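Local coordinates for PUM-HD domain-containing protein (Caenorhabditis elegans, PDB 7CGF) that binds RNA through its Pumilio-repeat domain, the part present here in complex with a short RNA, and probably recognises 3' untranslated regions of messenger RNAs, at residues V279-S283 with Q319-Q324; V286-C290 with E327-T331; Q314-D318 with K351-F356. The protein carries 2 engineered substitutions. One frame throughout, in Å; residues are numbered along the deposited sequence.

Contact 1: residues V279-S283 with Q319-Q324; sequences VYHKS and QVTSEQ
Residues 279-283 form the first turn of a helix, with S283 N bonded to V279 O at 2.9 Å. Across from them, 319-324 is a link between helices: Q319 ends one helix, V320 (phi/psi -95/173) and T321 (-74/166) are extended, and S322-Q324 return to helical angles. The backbones lie closest at K282 and V320, CA to CA 6.4 Å, and at S283 and Q324, 7.1 Å. T321 is the N-cap of the new helix. Its chi1 of 64° brings OG1 within 3.0 Å of Q324 N, while Q324 OE1 accepts from T321 N at 3.1 Å; this reciprocal pair is a capping box. The contact joins two successive Pumilio repeats of the PUM-HD, the start of helix 279-290 in one meeting the interhelical turn of the next, near the surface of the stack. K282, pointing toward the turn with chi1 m and the other chi angles t, reaches the helix end, where K282 NZ donates a hydrogen bond to Q319 O, 2.8 Å. Its aliphatic root packs on V320, CB to CG1 4.1 Å. Q324 (chi1 m, chi2 t) has an amide with both donor and acceptor: beyond the capping box, NE2 gives a weak hydrogen bond to V279 O at 3.4 Å. V279, chi1 t, adds an apolar touch, CG1 to T321 CG2 at 4.0 Å.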
ATOM      1  N   VAL A 279      11.709 -22.552  12.070  1.00 32.07           N
ATOM      2  CA  VAL A 279      12.973 -22.846  12.734  1.00 27.74           C
ATOM      3  C   VAL A 279      14.005 -23.368  11.740  1.00 26.24           C
ATOM      4  O   VAL A 279      15.191 -23.034  11.834  1.00 27.86           O
ATOM      5  CB  VAL A 279      12.752 -23.830  13.898  1.00 28.07           C
ATOM      6  CG1 VAL A 279      14.084 -24.200  14.550  1.00 32.60           C
ATOM      7  CG2 VAL A 279      11.795 -23.229  14.912  1.00 34.23           C
ATOM      8  N   TYR A 280      13.585 -24.174  10.756  1.00 24.45           N
ATOM      9  CA  TYR A 280      14.596 -24.733   9.865  1.00 27.24           C
ATOM     10  C   TYR A 280      15.196 -23.674   8.941  1.00 22.16           C
ATOM     11  O   TYR A 280      16.339 -23.841   8.486  1.00 24.64           O
ATOM     12  CB  TYR A 280      14.036 -25.921   9.069  1.00 30.48           C
ATOM     13  CG  TYR A 280      13.141 -25.624   7.876  1.00 29.33           C
ATOM     14  CD1 TYR A 280      12.021 -24.815   7.990  1.00 29.50           C
ATOM     15  CD2 TYR A 280      13.416 -26.188   6.642  1.00 28.98           C
ATOM     16  CE1 TYR A 280      11.199 -24.566   6.890  1.00 29.06           C
ATOM     17  CE2 TYR A 280      12.599 -25.962   5.558  1.00 31.32           C
ATOM     18  CZ  TYR A 280      11.507 -25.139   5.678  1.00 27.09           C
ATOM     19  OH  TYR A 280      10.697 -24.896   4.575  1.00 29.90           O
ATOM     20  N   HIS A 281      14.479 -22.572   8.713  1.00 24.35           N
ATOM     21  CA  HIS A 281      15.035 -21.454   7.949  1.00 24.05           C
ATOM     22  C   HIS A 281      15.994 -20.629   8.794  1.00 23.20           C
ATOM     23  O   HIS A 281      17.060 -20.212   8.314  1.00 22.58           O
ATOM     24  CB  HIS A 281      13.918 -20.554   7.445  1.00 26.29           C
ATOM     25  CG  HIS A 281      13.124 -21.150   6.336  1.00 28.37           C
ATOM     26  ND1 HIS A 281      11.795 -20.850   6.133  1.00 32.15           N
ATOM     27  CD2 HIS A 281      13.469 -22.022   5.362  1.00 27.89           C
ATOM     28  CE1 HIS A 281      11.355 -21.511   5.080  1.00 28.99           C
ATOM     29  NE2 HIS A 281      12.350 -22.223   4.590  1.00 28.67           N
ATOM     30  N   LYS A 282      15.607 -20.370  10.045  1.00 22.55           N
ATOM     31  CA  LYS A 282      16.507 -19.710  10.982  1.00 23.57           C
ATOM     32  C   LYS A 282      17.796 -20.500  11.144  1.00 26.44           C
ATOM     33  O   LYS A 282      18.884 -19.920  11.225  1.00 25.04           O
ATOM     34  CB  LYS A 282      15.811 -19.529  12.332  1.00 25.62           C
ATOM     35  CG  LYS A 282      14.632 -18.568  12.320  1.00 28.66           C
ATOM     36  CD  LYS A 282      13.798 -18.732  13.584  1.00 33.26           C
ATOM     37  CE  LYS A 282      12.626 -17.788  13.589  1.00 33.84           C
ATOM     38  NZ  LYS A 282      11.850 -17.860  14.862  1.00 36.49           N
ATOM     39  N   SER A 283      17.698 -21.833  11.164  1.00 23.02           N
ATOM     40  CA  SER A 283      18.888 -22.675  11.261  1.00 24.72           C
ATOM     41  C   SER A 283      19.837 -22.454  10.084  1.00 24.59           C
ATOM     42  O   SER A 283      21.061 -22.464  10.256  1.00 24.03           O
ATOM     43  CB  SER A 283      18.454 -24.149  11.359  1.00 28.81           C
ATOM     44  OG  SER A 283      19.536 -25.052  11.228  1.00 40.85           O
ATOM     45  N   GLN A 319      15.321 -13.551  17.580  1.00 26.29           N
ATOM     46  CA  GLN A 319      14.312 -14.374  16.920  1.00 26.00           C
ATOM     47  C   GLN A 319      14.569 -15.875  16.932  1.00 28.57           C
ATOM     48  O   GLN A 319      13.643 -16.635  16.636  1.00 31.06           O
ATOM     49  CB  GLN A 319      14.142 -13.938  15.454  1.00 26.32           C
ATOM     50  CG  GLN A 319      13.658 -12.506  15.276  1.00 27.65           C
ATOM     51  CD  GLN A 319      12.179 -12.337  15.571  1.00 30.14           C
ATOM     52  OE1 GLN A 319      11.369 -13.235  15.314  1.00 31.43           O
ATOM     53  NE2 GLN A 319      11.815 -11.175  16.100  1.00 37.62           N
ATOM     54  N   VAL A 320      15.775 -16.337  17.230  1.00 26.88           N
ATOM     55  CA  VAL A 320      16.108 -17.739  17.042  1.00 28.79           C
ATOM     56  C   VAL A 320      15.901 -18.493  18.350  1.00 28.36           C
ATOM     57  O   VAL A 320      15.597 -17.911  19.387  1.00 26.19           O
ATOM     58  CB  VAL A 320      17.540 -17.929  16.487  1.00 29.08           C
ATOM     59  CG1 VAL A 320      17.688 -17.186  15.151  1.00 24.13           C
ATOM     60  CG2 VAL A 320      18.592 -17.492  17.502  1.00 25.75           C
ATOM     61  N   THR A 321      16.040 -19.818  18.292  1.00 30.74           N
ATOM     62  CA  THR A 321      15.807 -20.646  19.469  1.00 30.82           C
ATOM     63  C   THR A 321      16.961 -20.489  20.453  1.00 33.07           C
ATOM     64  O   THR A 321      18.031 -19.978  20.119  1.00 32.16           O
ATOM     65  CB  THR A 321      15.648 -22.120  19.085  1.00 28.70           C
ATOM     66  OG1 THR A 321      16.867 -22.608  18.518  1.00 30.44           O
ATOM     67  CG2 THR A 321      14.528 -22.305  18.076  1.00 33.70           C
ATOM     68  N   SER A 322      16.740 -20.949  21.688  1.00 34.60           N
ATOM     69  CA  SER A 322      17.815 -20.903  22.674  1.00 33.47           C
ATOM     70  C   SER A 322      19.006 -21.716  22.204  1.00 27.24           C
ATOM     71  O   SER A 322      20.161 -21.300  22.360  1.00 30.86           O
ATOM     72  CB  SER A 322      17.319 -21.417  24.026  1.00 38.56           C
ATOM     73  OG  SER A 322      17.129 -22.815  23.977  1.00 32.30           O
ATOM     74  N   GLU A 323      18.744 -22.884  21.621  1.00 24.65           N
ATOM     75  CA  GLU A 323      19.824 -23.692  21.089  1.00 28.80           C
ATOM     76  C   GLU A 323      20.538 -22.959  19.956  1.00 30.11           C
ATOM     77  O   GLU A 323      21.769 -23.005  19.856  1.00 26.74           O
ATOM     78  CB  GLU A 323      19.255 -25.045  20.651  1.00 25.22           C
ATOM     79  CG  GLU A 323      20.259 -26.142  20.495  1.00 28.70           C
ATOM     80  CD  GLU A 323      20.848 -26.667  21.816  1.00 22.70           C
ATOM     81  OE1 GLU A 323      20.589 -26.105  22.905  1.00 27.54           O
ATOM     82  OE2 GLU A 323      21.581 -27.658  21.736  1.00 27.80           O
ATOM     83  N   GLN A 324      19.791 -22.218  19.131  1.00 28.63           N
ATOM     84  CA  GLN A 324      20.440 -21.452  18.069  1.00 30.34           C
ATOM     85  C   GLN A 324      21.223 -20.264  18.627  1.00 22.01           C
ATOM     86  O   GLN A 324      22.325 -19.967  18.149  1.00 29.13           O
ATOM     87  CB  GLN A 324      19.406 -21.000  17.040  1.00 24.01           C
ATOM     88  CG  GLN A 324      19.031 -22.136  16.108  1.00 30.22           C
ATOM     89  CD  GLN A 324      17.750 -21.906  15.329  1.00 29.83           C
ATOM     90  OE1 GLN A 324      16.947 -21.024  15.641  1.00 30.87           O
ATOM     91  NE2 GLN A 324      17.547 -22.725  14.308  1.00 27.93           N
TER

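Contact 2: residues V286-C290 with E327-T331; sequences VGAAC and ELILT
C290 turns its sulfur, chi1 m, into the gap between two helices, where SG lies 3.6 Å from L328 CD2 and 3.5 Å from T331 OG1. Both segments are helical and run almost parallel, 7° between their N-to-C directions, with axes 10.1 Å apart at closest approach; C290 and T331 mark the nearest backbone pair, CA to CA 6.2 Å. One turn before C290, V286 (chi1 t) also points across, its CG1 4.1 Å from L328 CG. L328, with chi1 m and chi2 t, starts sideways but brings its branched end into this apolar patch. Such side-by-side packing of equivalent helices from successive repeats builds the Pumilio superhelix; M316 and V300 of neighbouring helices close around the patch. E327 is fully extended, so that its carboxylate reaches over the edge of the patch: OE2 is 3.7 Å from V286 CG1 and OE1 3.6 Å from C290 CB. T331, chi1 m, donates from OG1 to E327 O, 2.6 Å away, a hydrogen bond within its own helix. The join is thus chemically mixed: V286, L328 and the C290 sulfur make its apolar part, while the E327 carboxylate and T331 hydroxyl oxygen lie against carbon and sulfur at its margin.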
ATOM      1  N   VAL A 286      21.478 -18.905  10.667  1.00 22.85           N
ATOM      2  CA  VAL A 286      22.434 -19.013  11.777  1.00 23.03           C
ATOM      3  C   VAL A 286      23.672 -19.806  11.361  1.00 25.99           C
ATOM      4  O   VAL A 286      24.810 -19.418  11.663  1.00 26.32           O
ATOM      5  CB  VAL A 286      21.755 -19.630  13.011  1.00 24.13           C
ATOM      6  CG1 VAL A 286      22.791 -19.937  14.087  1.00 26.08           C
ATOM      7  CG2 VAL A 286      20.699 -18.687  13.565  1.00 27.90           C
ATOM      8  N   GLY A 287      23.481 -20.925  10.661  1.00 22.89           N
ATOM      9  CA  GLY A 287      24.624 -21.722  10.245  1.00 23.85           C
ATOM     10  C   GLY A 287      25.535 -20.980   9.289  1.00 28.37           C
ATOM     11  O   GLY A 287      26.760 -21.092   9.369  1.00 27.53           O
ATOM     12  N   ALA A 288      24.949 -20.205   8.375  1.00 21.82           N
ATOM     13  CA  ALA A 288      25.751 -19.381   7.479  1.00 25.89           C
ATOM     14  C   ALA A 288      26.537 -18.346   8.261  1.00 24.13           C
ATOM     15  O   ALA A 288      27.710 -18.079   7.959  1.00 28.02           O
ATOM     16  CB  ALA A 288      24.848 -18.689   6.453  1.00 25.70           C
ATOM     17  N   ALA A 289      25.906 -17.758   9.281  1.00 21.92           N
ATOM     18  CA  ALA A 289      26.539 -16.687  10.043  1.00 23.53           C
ATOM     19  C   ALA A 289      27.688 -17.204  10.899  1.00 26.68           C
ATOM     20  O   ALA A 289      28.672 -16.488  11.107  1.00 25.64           O
ATOM     21  CB  ALA A 289      25.501 -15.991  10.926  1.00 22.56           C
ATOM     22  N   CYS A 290      27.591 -18.432  11.393  1.00 27.17           N
ATOM     23  CA  CYS A 290      28.588 -18.956  12.320  1.00 22.44           C
ATOM     24  C   CYS A 290      29.661 -19.793  11.647  1.00 36.41           C
ATOM     25  O   CYS A 290      30.568 -20.266  12.336  1.00 37.61           O
ATOM     26  CB  CYS A 290      27.910 -19.791  13.407  1.00 28.84           C
ATOM     27  SG  CYS A 290      26.829 -18.855  14.456  1.00 33.25           S
ATOM     28  N   GLU A 327      24.744 -21.319  19.750  1.00 28.38           N
ATOM     29  CA  GLU A 327      25.805 -21.362  18.748  1.00 26.65           C
ATOM     30  C   GLU A 327      26.321 -19.961  18.423  1.00 27.14           C
ATOM     31  O   GLU A 327      27.528 -19.766  18.223  1.00 29.10           O
ATOM     32  CB  GLU A 327      25.313 -22.058  17.477  1.00 33.78           C
ATOM     33  CG  GLU A 327      26.391 -22.159  16.390  1.00 35.96           C
ATOM     34  CD  GLU A 327      25.901 -22.812  15.100  1.00 46.98           C
ATOM     35  OE1 GLU A 327      26.749 -23.101  14.220  1.00 43.21           O
ATOM     36  OE2 GLU A 327      24.676 -23.039  14.966  1.00 45.51           O
ATOM     37  N   LEU A 328      25.421 -18.977  18.347  1.00 28.98           N
ATOM     38  CA  LEU A 328      25.853 -17.605  18.086  1.00 27.97           C
ATOM     39  C   LEU A 328      26.740 -17.077  19.205  1.00 28.80           C
ATOM     40  O   LEU A 328      27.749 -16.408  18.945  1.00 28.89           O
ATOM     41  CB  LEU A 328      24.641 -16.691  17.916  1.00 29.53           C
ATOM     42  CG  LEU A 328      23.837 -16.867  16.631  1.00 27.69           C
ATOM     43  CD1 LEU A 328      22.495 -16.215  16.810  1.00 21.74           C
ATOM     44  CD2 LEU A 328      24.587 -16.244  15.467  1.00 25.79           C
ATOM     45  N   ILE A 329      26.360 -17.344  20.456  1.00 29.59           N
ATOM     46  CA  ILE A 329      27.149 -16.883  21.601  1.00 34.78           C
ATOM     47  C   ILE A 329      28.533 -17.525  21.590  1.00 34.98           C
ATOM     48  O   ILE A 329      29.556 -16.849  21.764  1.00 34.94           O
ATOM     49  CB  ILE A 329      26.403 -17.178  22.914  1.00 32.85           C
ATOM     50  CG1 ILE A 329      25.178 -16.271  23.048  1.00 31.15           C
ATOM     51  CG2 ILE A 329      27.348 -17.041  24.115  1.00 32.38           C
ATOM     52  CD1 ILE A 329      24.082 -16.846  23.932  1.00 32.41           C
ATOM     53  N   LEU A 330      28.587 -18.838  21.373  1.00 32.11           N
ATOM     54  CA  LEU A 330      29.876 -19.520  21.367  1.00 37.01           C
ATOM     55  C   LEU A 330      30.760 -19.028  20.228  1.00 37.85           C
ATOM     56  O   LEU A 330      31.989 -19.034  20.350  1.00 39.50           O
ATOM     57  CB  LEU A 330      29.660 -21.033  21.300  1.00 34.58           C
ATOM     58  CG  LEU A 330      28.929 -21.575  22.541  1.00 40.18           C
ATOM     59  CD1 LEU A 330      28.434 -22.999  22.358  1.00 41.94           C
ATOM     60  CD2 LEU A 330      29.818 -21.474  23.783  1.00 44.74           C
ATOM     61  N   THR A 331      30.154 -18.557  19.136  1.00 34.03           N
ATOM     62  CA  THR A 331      30.913 -18.058  17.998  1.00 32.64           C
ATOM     63  C   THR A 331      31.412 -16.631  18.217  1.00 30.78           C
ATOM     64  O   THR A 331      32.513 -16.287  17.775  1.00 38.63           O
ATOM     65  CB  THR A 331      30.039 -18.130  16.736  1.00 30.36           C
ATOM     66  OG1 THR A 331      29.558 -19.471  16.575  1.00 32.43           O
ATOM     67  CG2 THR A 331      30.821 -17.737  15.502  1.00 28.51           C
TER

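Contact 3: residues Q314-D318 with K351-F356; sequences QKMFD and KLEKYF. With nucleotides of chain B.
Apolar packing centres on F317, which points from helical segment 314-318 toward the chain's C-terminal end. Segment 351-356 passes from K351 through L352 (phi/psi -101/3) into a weakly bonded helical turn at about 353-356, with Y355 N to L352 O at 2.9 Å; Q314 and L352 are the nearest backbone pair, CA to CA 7.2 Å. L352 (chi1 m, chi2 t) lays CD2 over one face of the F317 ring, 4.2 Å from its centroid, a CH-pi contact. The aromatic cluster is completed by Y355 and F356, all three with chi1 m. Their rings meet F317 obliquely, with centroids 5.4 and 5.8 Å away and planes at 37° and 41°; nearest are F317 CD2 to Y355 CD2, 3.6 Å, and F317 CZ to F356 CE2, 3.9 Å. Q314 OE1 makes van der Waals contacts with L352 CD2, 3.1 Å, and K351 CB, 3.4 Å. This packing covers the last Pumilio repeat, 294-331, with the C-terminal end of the PUM-HD, and L328 and I329 also touch F317. Tyrosine suits the polar margin because its hydroxyl can donate to D318: Y355 OH to OD1, 3.0 Å. Within 314-318, Q314 NE2 adds weak bonds to D318 OD1 and OD2, at 3.3 and 3.4 Å. RNA contact falls to K351, whose long side chain takes NZ to O4 of U1 of chain B, a very short hydrogen bond of 2.4 Å.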
ATOM      1  N   GLN A 314      21.500  -8.455  15.617  1.00 23.08           N
ATOM      2  CA  GLN A 314      20.582  -8.248  16.728  1.00 26.07           C
ATOM      3  C   GLN A 314      19.255  -8.964  16.490  1.00 28.93           C
ATOM      4  O   GLN A 314      18.715  -9.607  17.394  1.00 26.05           O
ATOM      5  CB  GLN A 314      20.364  -6.749  16.942  1.00 29.54           C
ATOM      6  CG  GLN A 314      19.385  -6.418  18.052  1.00 31.26           C
ATOM      7  CD  GLN A 314      20.000  -6.607  19.423  1.00 43.33           C
ATOM      8  OE1 GLN A 314      21.191  -6.358  19.616  1.00 48.55           O
ATOM      9  NE2 GLN A 314      19.195  -7.047  20.384  1.00 43.66           N
ATOM     10  N   LYS A 315      18.713  -8.864  15.275  1.00 24.27           N
ATOM     11  CA  LYS A 315      17.454  -9.542  14.980  1.00 23.73           C
ATOM     12  C   LYS A 315      17.589 -11.058  15.110  1.00 22.08           C
ATOM     13  O   LYS A 315      16.665 -11.732  15.573  1.00 26.20           O
ATOM     14  CB  LYS A 315      16.987  -9.156  13.576  1.00 23.47           C
ATOM     15  CG  LYS A 315      15.631  -9.729  13.170  1.00 22.94           C
ATOM     16  CD  LYS A 315      14.484  -9.222  14.042  1.00 27.34           C
ATOM     17  CE  LYS A 315      14.275  -7.718  13.908  1.00 27.98           C
ATOM     18  NZ  LYS A 315      12.953  -7.335  14.465  1.00 30.31           N
ATOM     19  N   MET A 316      18.719 -11.613  14.677  1.00 20.44           N
ATOM     20  CA  MET A 316      18.970 -13.044  14.841  1.00 24.38           C
ATOM     21  C   MET A 316      18.876 -13.453  16.303  1.00 25.47           C
ATOM     22  O   MET A 316      18.124 -14.367  16.653  1.00 27.34           O
ATOM     23  CB  MET A 316      20.345 -13.408  14.296  1.00 27.05           C
ATOM     24  CG  MET A 316      20.539 -13.140  12.828  1.00 32.11           C
ATOM     25  SD  MET A 316      22.201 -13.610  12.355  1.00 49.90           S
ATOM     26  CE  MET A 316      22.052 -15.306  12.651  1.00 15.17           C
ATOM     27  N   PHE A 317      19.632 -12.778  17.176  1.00 26.66           N
ATOM     28  CA  PHE A 317      19.578 -13.096  18.601  1.00 29.21           C
ATOM     29  C   PHE A 317      18.155 -13.013  19.133  1.00 33.06           C
ATOM     30  O   PHE A 317      17.734 -13.846  19.942  1.00 33.93           O
ATOM     31  CB  PHE A 317      20.487 -12.154  19.398  1.00 28.43           C
ATOM     32  CG  PHE A 317      21.925 -12.592  19.463  1.00 31.09           C
ATOM     33  CD1 PHE A 317      22.806 -12.304  18.433  1.00 31.49           C
ATOM     34  CD2 PHE A 317      22.407 -13.267  20.581  1.00 35.13           C
ATOM     35  CE1 PHE A 317      24.148 -12.696  18.497  1.00 30.88           C
ATOM     36  CE2 PHE A 317      23.744 -13.664  20.651  1.00 30.13           C
ATOM     37  CZ  PHE A 317      24.614 -13.381  19.617  1.00 26.74           C
ATOM     38  N   ASP A 318      17.385 -12.022  18.676  1.00 28.20           N
ATOM     39  CA  ASP A 318      16.042 -11.844  19.212  1.00 28.81           C
ATOM     40  C   ASP A 318      15.055 -12.898  18.717  1.00 31.15           C
ATOM     41  O   ASP A 318      14.050 -13.141  19.393  1.00 33.81           O
ATOM     42  CB  ASP A 318      15.531 -10.438  18.872  1.00 35.97           C
ATOM     43  CG  ASP A 318      16.385  -9.336  19.490  1.00 40.96           C
ATOM     44  OD1 ASP A 318      17.155  -9.618  20.442  1.00 45.92           O
ATOM     45  OD2 ASP A 318      16.285  -8.174  19.030  1.00 49.53           O
ATOM     46  N   LYS A 351      23.250  -3.963  23.605  1.00 45.41           N
ATOM     47  CA  LYS A 351      21.916  -4.506  23.387  1.00 40.79           C
ATOM     48  C   LYS A 351      21.914  -6.025  23.380  1.00 44.01           C
ATOM     49  O   LYS A 351      20.838  -6.625  23.449  1.00 45.72           O
ATOM     50  CB  LYS A 351      21.318  -3.988  22.080  1.00 50.67           C
ATOM     51  CG  LYS A 351      21.601  -2.532  21.784  1.00 48.07           C
ATOM     52  CD  LYS A 351      20.775  -2.067  20.617  1.00 51.47           C
ATOM     53  CE  LYS A 351      21.521  -2.342  19.334  1.00 55.71           C
ATOM     54  NZ  LYS A 351      20.716  -2.068  18.108  1.00 58.74           N
ATOM     55  N   LEU A 352      23.083  -6.660  23.302  1.00 40.70           N
ATOM     56  CA  LEU A 352      23.184  -8.110  23.401  1.00 41.19           C
ATOM     57  C   LEU A 352      23.634  -8.589  24.774  1.00 46.23           C
ATOM     58  O   LEU A 352      23.817  -9.797  24.957  1.00 44.32           O
ATOM     59  CB  LEU A 352      24.148  -8.652  22.343  1.00 39.94           C
ATOM     60  CG  LEU A 352      23.793  -8.426  20.875  1.00 35.97           C
ATOM     61  CD1 LEU A 352      24.866  -9.029  20.006  1.00 31.85           C
ATOM     62  CD2 LEU A 352      22.447  -9.046  20.569  1.00 36.30           C
ATOM     63  N   GLU A 353      23.816  -7.679  25.740  1.00 49.08           N
ATOM     64  CA  GLU A 353      24.388  -8.065  27.029  1.00 48.84           C
ATOM     65  C   GLU A 353      23.558  -9.147  27.705  1.00 47.51           C
ATOM     66  O   GLU A 353      24.111 -10.069  28.318  1.00 52.33           O
ATOM     67  CB  GLU A 353      24.517  -6.844  27.942  1.00 49.11           C
ATOM     68  N   LYS A 354      22.229  -9.062  27.587  1.00 45.35           N
ATOM     69  CA  LYS A 354      21.353 -10.047  28.215  1.00 44.55           C
ATOM     70  C   LYS A 354      21.673 -11.464  27.758  1.00 48.53           C
ATOM     71  O   LYS A 354      21.474 -12.418  28.518  1.00 52.10           O
ATOM     72  CB  LYS A 354      19.890  -9.710  27.917  1.00 49.75           C
ATOM     73  CG  LYS A 354      19.472  -9.933  26.461  1.00 51.40           C
ATOM     74  CD  LYS A 354      17.955 -10.038  26.308  1.00 49.20           C
ATOM     75  CE  LYS A 354      17.310  -8.674  26.126  1.00 52.01           C
ATOM     76  NZ  LYS A 354      15.998  -8.576  26.829  1.00 55.23           N
ATOM     77  N   TYR A 355      22.172 -11.624  26.535  1.00 45.33           N
ATOM     78  CA  TYR A 355      22.499 -12.940  26.006  1.00 44.96           C
ATOM     79  C   TYR A 355      23.893 -13.400  26.387  1.00 45.87           C
ATOM     80  O   TYR A 355      24.146 -14.611  26.400  1.00 49.29           O
ATOM     81  CB  TYR A 355      22.371 -12.950  24.476  1.00 39.32           C
ATOM     82  CG  TYR A 355      20.992 -12.576  24.001  1.00 38.96           C
ATOM     83  CD1 TYR A 355      19.890 -13.356  24.331  1.00 42.72           C
ATOM     84  CD2 TYR A 355      20.785 -11.444  23.221  1.00 42.66           C
ATOM     85  CE1 TYR A 355      18.622 -13.015  23.908  1.00 39.81           C
ATOM     86  CE2 TYR A 355      19.515 -11.094  22.790  1.00 42.31           C
ATOM     87  CZ  TYR A 355      18.440 -11.889  23.137  1.00 38.93           C
ATOM     88  OH  TYR A 355      17.173 -11.560  22.721  1.00 44.13           O
ATOM     89  N   PHE A 356      24.795 -12.475  26.700  1.00 43.93           N
ATOM     90  CA  PHE A 356      26.180 -12.819  26.980  1.00 48.66           C
ATOM     91  C   PHE A 356      26.490 -12.882  28.470  1.00 49.87           C
ATOM     92  O   PHE A 356      27.662 -12.964  28.843  1.00 49.64           O
ATOM     93  CB  PHE A 356      27.113 -11.836  26.274  1.00 46.12           C
ATOM     94  CG  PHE A 356      27.305 -12.145  24.818  1.00 41.41           C
ATOM     95  CD1 PHE A 356      28.249 -13.076  24.418  1.00 41.49           C
ATOM     96  CD2 PHE A 356      26.517 -11.537  23.854  1.00 42.18           C
ATOM     97  CE1 PHE A 356      28.428 -13.383  23.082  1.00 41.47           C
ATOM     98  CE2 PHE A 356      26.689 -11.838  22.515  1.00 42.77           C
ATOM     99  CZ  PHE A 356      27.644 -12.765  22.129  1.00 39.62           C
TER
ATOM    100  P     U B   1      23.184   5.645  18.067  1.00 80.10           P
ATOM    101  OP1   U B   1      24.598   5.196  17.924  1.00 63.00           O
ATOM    102  OP2   U B   1      22.295   4.893  19.003  1.00 63.99           O
ATOM    103  O5'   U B   1      22.513   5.738  16.614  1.00 48.83           O
ATOM    104  C5'   U B   1      23.073   6.560  15.594  1.00 38.46           C
ATOM    105  C4'   U B   1      23.555   5.752  14.413  1.00 43.82           C
ATOM    106  O4'   U B   1      24.434   4.689  14.873  1.00 44.63           O
ATOM    107  C3'   U B   1      22.480   5.027  13.610  1.00 37.27           C
ATOM    108  O3'   U B   1      21.830   5.869  12.669  1.00 38.73           O
ATOM    109  C2'   U B   1      23.253   3.875  12.980  1.00 24.97           C
ATOM    110  O2'   U B   1      23.999   4.292  11.847  1.00 31.53           O
ATOM    111  C1'   U B   1      24.244   3.528  14.093  1.00 40.06           C
ATOM    112  N1    U B   1      23.713   2.457  14.961  1.00 38.53           N
ATOM    113  C2    U B   1      23.921   1.155  14.543  1.00 29.40           C
ATOM    114  O2    U B   1      24.532   0.869  13.529  1.00 32.90           O
ATOM    115  N3    U B   1      23.384   0.206  15.369  1.00 33.52           N
ATOM    116  C4    U B   1      22.681   0.422  16.525  1.00 36.20           C
ATOM    117  O4    U B   1      22.268  -0.542  17.145  1.00 35.34           O
ATOM    118  C5    U B   1      22.489   1.793  16.890  1.00 38.17           C
ATOM    119  C6    U B   1      23.003   2.735  16.103  1.00 40.33           C
TER

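In the fold
From the N terminus, helix 279-290 comes first, supplying 279-283 to contact 1 and 286-290 to contact 2. The chain then runs through helix 299-304 to helix 309-319, whose 314-318 opens contact 3. The following turn, 319-324, closes contact 1 over 35 intervening residues, and 327-331 closes contact 2 over 36. Contact 3 closes last, at 351-356. Every pair of loops crosses, so the ties interlock. Contacts 1 and 2 join the same two helices of successive repeats, meeting where V320 packs on V286; contact 3 adds the C-terminal end. L328 against F317 and I329 against Y355 make contacts 2 and 3 continuous.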